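Local coordinates for phage-like element PBSX protein XepA (Bacillus subtilis, PDB 6IA5), which belongs to the lytic cassette of a prophage, forms a pentamer and probably binds the cytoplasmic membrane, though it does not seem to take part in host cell lysis, at the interface of chains A and B. Sequence-based numbering; all coordinates share one arbitrary frame. Chains: chain A/B, Phage-like element PBSX protein XepA.

Contact 1: the interface of chains A and B. Residues chain A 30-33; chain B 31-34.
Strand 28-35 of chain A lies against strand 28-35 of chain B, forming a parallel beta ladder between two copies of the same strand in the XepA pentamer. The register is shifted by two residues, A:Thr31 pairing with B:Val33 and A:Pro32 with B:Ser34. A:Thr31 uses both of its main-chain polar groups. A:Thr31 N donates to B:Pro32 O at 3.0 Å. A:Thr31 O accepts B:Ser34 N, also at 3.0 Å. The ladder continues one step on, where A:Val33 N donates to B:Ser34 O at 2.8 Å. Proline can be tolerated at both places: A:Pro32 is not among the residues whose N pairs here, and B:Pro32, without an N-H, takes part through its O in the bonds seen.

B:Pro32 O is also met by a water. This water lies 2.6 Å from A:Thr31 OG1 and 2.8 Å from B:Pro32 O, tying the side-chain hydroxyl to the main chain of the neighbour. The hydroxyl of A:Thr31 sits beside its own backbone N (chi1 -60°), which carries it towards the start of the ladder, where the methyl of B:Thr31 also approaches it. Threonine, beta-branched, suits an extended strand, and its hydroxyl holds the water.

On this same face the two copies of Val33 meet, A:Val33 CG1 touching B:Val33 CG1 at 3.8 Å, methyl against methyl, with the side chains crossing at about a right angle. The opposite face carries A:Val30. The A:Val30 CG2 branch lies over the B backbone, 3.6 Å from B:Val33 CA, and also reaches B:Ser34 CB at 3.7 Å. Valine, branched and compact, is suited to an extended strand and covers the neighbouring main chain. The small B:Ser34 side chain probably helps that methyl approach the backbone.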
# COMPACT_ATOMS: atom_id res chain seq x y z
N VAL A 30 -15.83 31.23 11.94
CA VAL A 30 -14.90 30.58 11.03
C VAL A 30 -15.12 31.18 9.64
O VAL A 30 -16.25 31.44 9.25
CB VAL A 30 -15.08 29.03 11.04
CG1 VAL A 30 -16.49 28.60 10.60
CG2 VAL A 30 -14.05 28.34 10.16
N THR A 31 -14.02 31.38 8.89
CA THR A 31 -14.07 31.91 7.54
C THR A 31 -14.20 30.77 6.53
O THR A 31 -13.29 29.94 6.41
CB THR A 31 -12.81 32.73 7.25
OG1 THR A 31 -12.74 33.81 8.20
CG2 THR A 31 -12.74 33.26 5.82
N PRO A 32 -15.31 30.68 5.76
CA PRO A 32 -15.43 29.68 4.70
C PRO A 32 -14.47 30.02 3.57
O PRO A 32 -14.44 31.17 3.09
CB PRO A 32 -16.87 29.84 4.17
CG PRO A 32 -17.59 30.62 5.24
CD PRO A 32 -16.54 31.47 5.92
N VAL A 33 -13.75 28.98 3.11
CA VAL A 33 -12.76 29.16 2.06
C VAL A 33 -12.91 28.07 1.03
O VAL A 33 -13.55 27.06 1.27
CB VAL A 33 -11.31 29.20 2.62
CG1 VAL A 33 -11.08 30.38 3.57
CG2 VAL A 33 -10.89 27.85 3.23
N THR B 31 -6.12 32.98 11.45
CA THR B 31 -7.50 33.03 11.00
C THR B 31 -8.07 31.60 10.91
O THR B 31 -7.60 30.78 10.12
CB THR B 31 -7.58 33.66 9.60
OG1 THR B 31 -7.04 34.98 9.68
CG2 THR B 31 -8.97 33.69 9.00
N PRO B 32 -9.11 31.26 11.72
CA PRO B 32 -9.79 29.96 11.57
C PRO B 32 -10.55 29.91 10.26
O PRO B 32 -11.30 30.83 9.95
CB PRO B 32 -10.81 29.94 12.72
CG PRO B 32 -10.25 30.95 13.70
CD PRO B 32 -9.64 32.05 12.84
N VAL B 33 -10.38 28.80 9.52
CA VAL B 33 -11.05 28.64 8.24
C VAL B 33 -11.69 27.26 8.14
O VAL B 33 -11.37 26.37 8.92
CB VAL B 33 -10.09 28.86 7.04
CG1 VAL B 33 -9.48 30.27 7.03
CG2 VAL B 33 -9.01 27.79 6.99
N SER B 34 -12.61 27.13 7.19
CA SER B 34 -13.24 25.87 6.86
C SER B 34 -13.48 25.84 5.36
O SER B 34 -14.04 26.79 4.79
CB SER B 34 -14.55 25.68 7.57
OG SER B 34 -15.25 24.54 7.05
O HOH W 1 -11.99 33.42 10.69

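Contact 2: the interface of chains A and B. Residues chain A 204, 206, 274; chain B 220-224, 226.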
# COMPACT_ATOMS: atom_id res chain seq x y z
N GLU A 204 25.20 -27.63 -17.92
CA GLU A 204 25.54 -28.13 -19.24
C GLU A 204 27.06 -28.19 -19.39
O GLU A 204 27.76 -27.25 -19.03
CB GLU A 204 24.93 -27.24 -20.33
CG GLU A 204 24.89 -27.96 -21.67
CD GLU A 204 24.46 -27.16 -22.88
OE1 GLU A 204 23.84 -26.07 -22.66
OE2 GLU A 204 24.74 -27.65 -24.03
N TYR A 206 29.92 -28.88 -22.39
CA TYR A 206 29.99 -28.87 -23.85
C TYR A 206 31.30 -28.23 -24.30
O TYR A 206 31.85 -27.35 -23.63
CB TYR A 206 28.79 -28.12 -24.45
CG TYR A 206 28.70 -26.66 -24.05
CD1 TYR A 206 28.16 -26.29 -22.83
CD2 TYR A 206 29.17 -25.65 -24.89
CE1 TYR A 206 28.07 -24.96 -22.45
CE2 TYR A 206 29.11 -24.31 -24.53
CZ TYR A 206 28.54 -23.97 -23.31
OH TYR A 206 28.46 -22.66 -22.92
N LYS A 274 28.47 -24.52 -17.79
CA LYS A 274 27.62 -23.40 -17.43
C LYS A 274 26.28 -23.96 -16.99
O LYS A 274 25.88 -25.03 -17.46
CB LYS A 274 27.40 -22.49 -18.65
CG LYS A 274 28.67 -21.93 -19.27
CD LYS A 274 28.40 -20.83 -20.26
CE LYS A 274 29.68 -20.27 -20.87
NZ LYS A 274 29.38 -19.33 -21.98
N SER B 220 19.69 -25.50 -22.87
CA SER B 220 20.23 -24.81 -21.72
C SER B 220 21.06 -23.62 -22.21
O SER B 220 20.72 -22.99 -23.20
CB SER B 220 21.02 -25.79 -20.86
OG SER B 220 21.45 -25.17 -19.64
N VAL B 221 22.20 -23.38 -21.56
CA VAL B 221 22.99 -22.18 -21.78
C VAL B 221 23.66 -22.19 -23.16
O VAL B 221 23.75 -21.15 -23.78
CB VAL B 221 23.98 -21.96 -20.63
CG1 VAL B 221 24.88 -20.74 -20.90
CG2 VAL B 221 23.25 -21.78 -19.31
N SER B 222 24.10 -23.35 -23.66
CA SER B 222 24.87 -23.36 -24.90
C SER B 222 23.99 -23.08 -26.11
O SER B 222 24.51 -22.68 -27.14
CB SER B 222 25.62 -24.66 -25.09
OG SER B 222 24.76 -25.66 -25.62
N GLY B 223 22.69 -23.39 -26.02
CA GLY B 223 21.84 -23.31 -27.19
C GLY B 223 21.79 -24.61 -28.00
O GLY B 223 21.01 -24.70 -28.93
N GLN B 224 22.63 -25.60 -27.67
CA GLN B 224 22.51 -26.92 -28.29
C GLN B 224 21.34 -27.70 -27.69
O GLN B 224 21.06 -27.59 -26.50
CB GLN B 224 23.79 -27.74 -28.09
CG GLN B 224 25.02 -27.15 -28.75
CD GLN B 224 24.83 -27.27 -30.24
OE1 GLN B 224 24.74 -26.29 -30.98
NE2 GLN B 224 24.74 -28.51 -30.70
N LEU B 226 19.46 -30.74 -26.12
CA LEU B 226 19.79 -31.81 -25.18
C LEU B 226 18.56 -32.70 -25.03
O LEU B 226 17.45 -32.20 -24.84
CB LEU B 226 20.13 -31.19 -23.83
CG LEU B 226 21.36 -30.27 -23.84
CD1 LEU B 226 21.22 -29.16 -22.79
CD2 LEU B 226 22.66 -31.06 -23.66
O HOH W 2 21.86 -26.06 -24.54
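A:Glu204, on strand 200-207, reaches into the turn 220-224 of chain B, which joins strands 211-219 and 225-227, in a carboxylate-to-loop contact between subunits of the pentamer. CG stands anti to the backbone N (chi1 -162°) and the chain runs on extended, bringing the carboxylate to B:Ser222, where both oxygens are met on their syn sides. A:Glu204 OE1 accepts the amide N of B:Ser222 at 2.9 Å, from 33° out of the carboxylate plane. A:Glu204 OE2 takes the hydroxyl OG of B:Ser222 in a short bond of 2.5 Å.

The serine hydroxyl is itself positioned by the turn, since B:Gln224 N donates to B:Ser222 OG at 3.0 Å. A water inside the turn adds a further link to the carboxylate, lying 2.7 Å from A:Glu204 OE1 and 2.8 Å from B:Ser220 N, with B:Gln224 O bound to it as well. Gathering N-H and O-H donors in this way would probably stabilise a charged carboxylate. B:Gly223 has a positive phi of 89°, a conformation easily reached without a side chain, and may help the loop curl round the water.

Serine is also small enough to lie against the face of an aromatic ring: B:Ser222 CB sits over the centre of the A:Tyr206 ring, 3.4 Å from its centroid. B:Val221, just before the serine, points its CG1 at the aliphatic stem of A:Lys274, B:Val221 CG1 reaching A:Lys274 CD at 3.6 Å, the two side chains crossing at about a right angle. B:Leu226 CD1 packs against A:Glu204 CD at 3.8 Å, an apolar neighbour beside the carboxylate.

The C-alpha centres of contact 1 and contact 2 lie about 73 Å apart, and they share no residue or strand: the first uses an early strand, the second the C-terminal part of the chain. The same two subunits are therefore tied together at widely separated places, which should limit hinging of one against the other. In both, chain A and chain B offer different surfaces or a shifted register, so each subunit can repeat the pairing with its next neighbour, as expected if the pentamer is a closed ring. Contact 1 relies on main-chain pairing, whereas contact 2 depends more on side-chain identity.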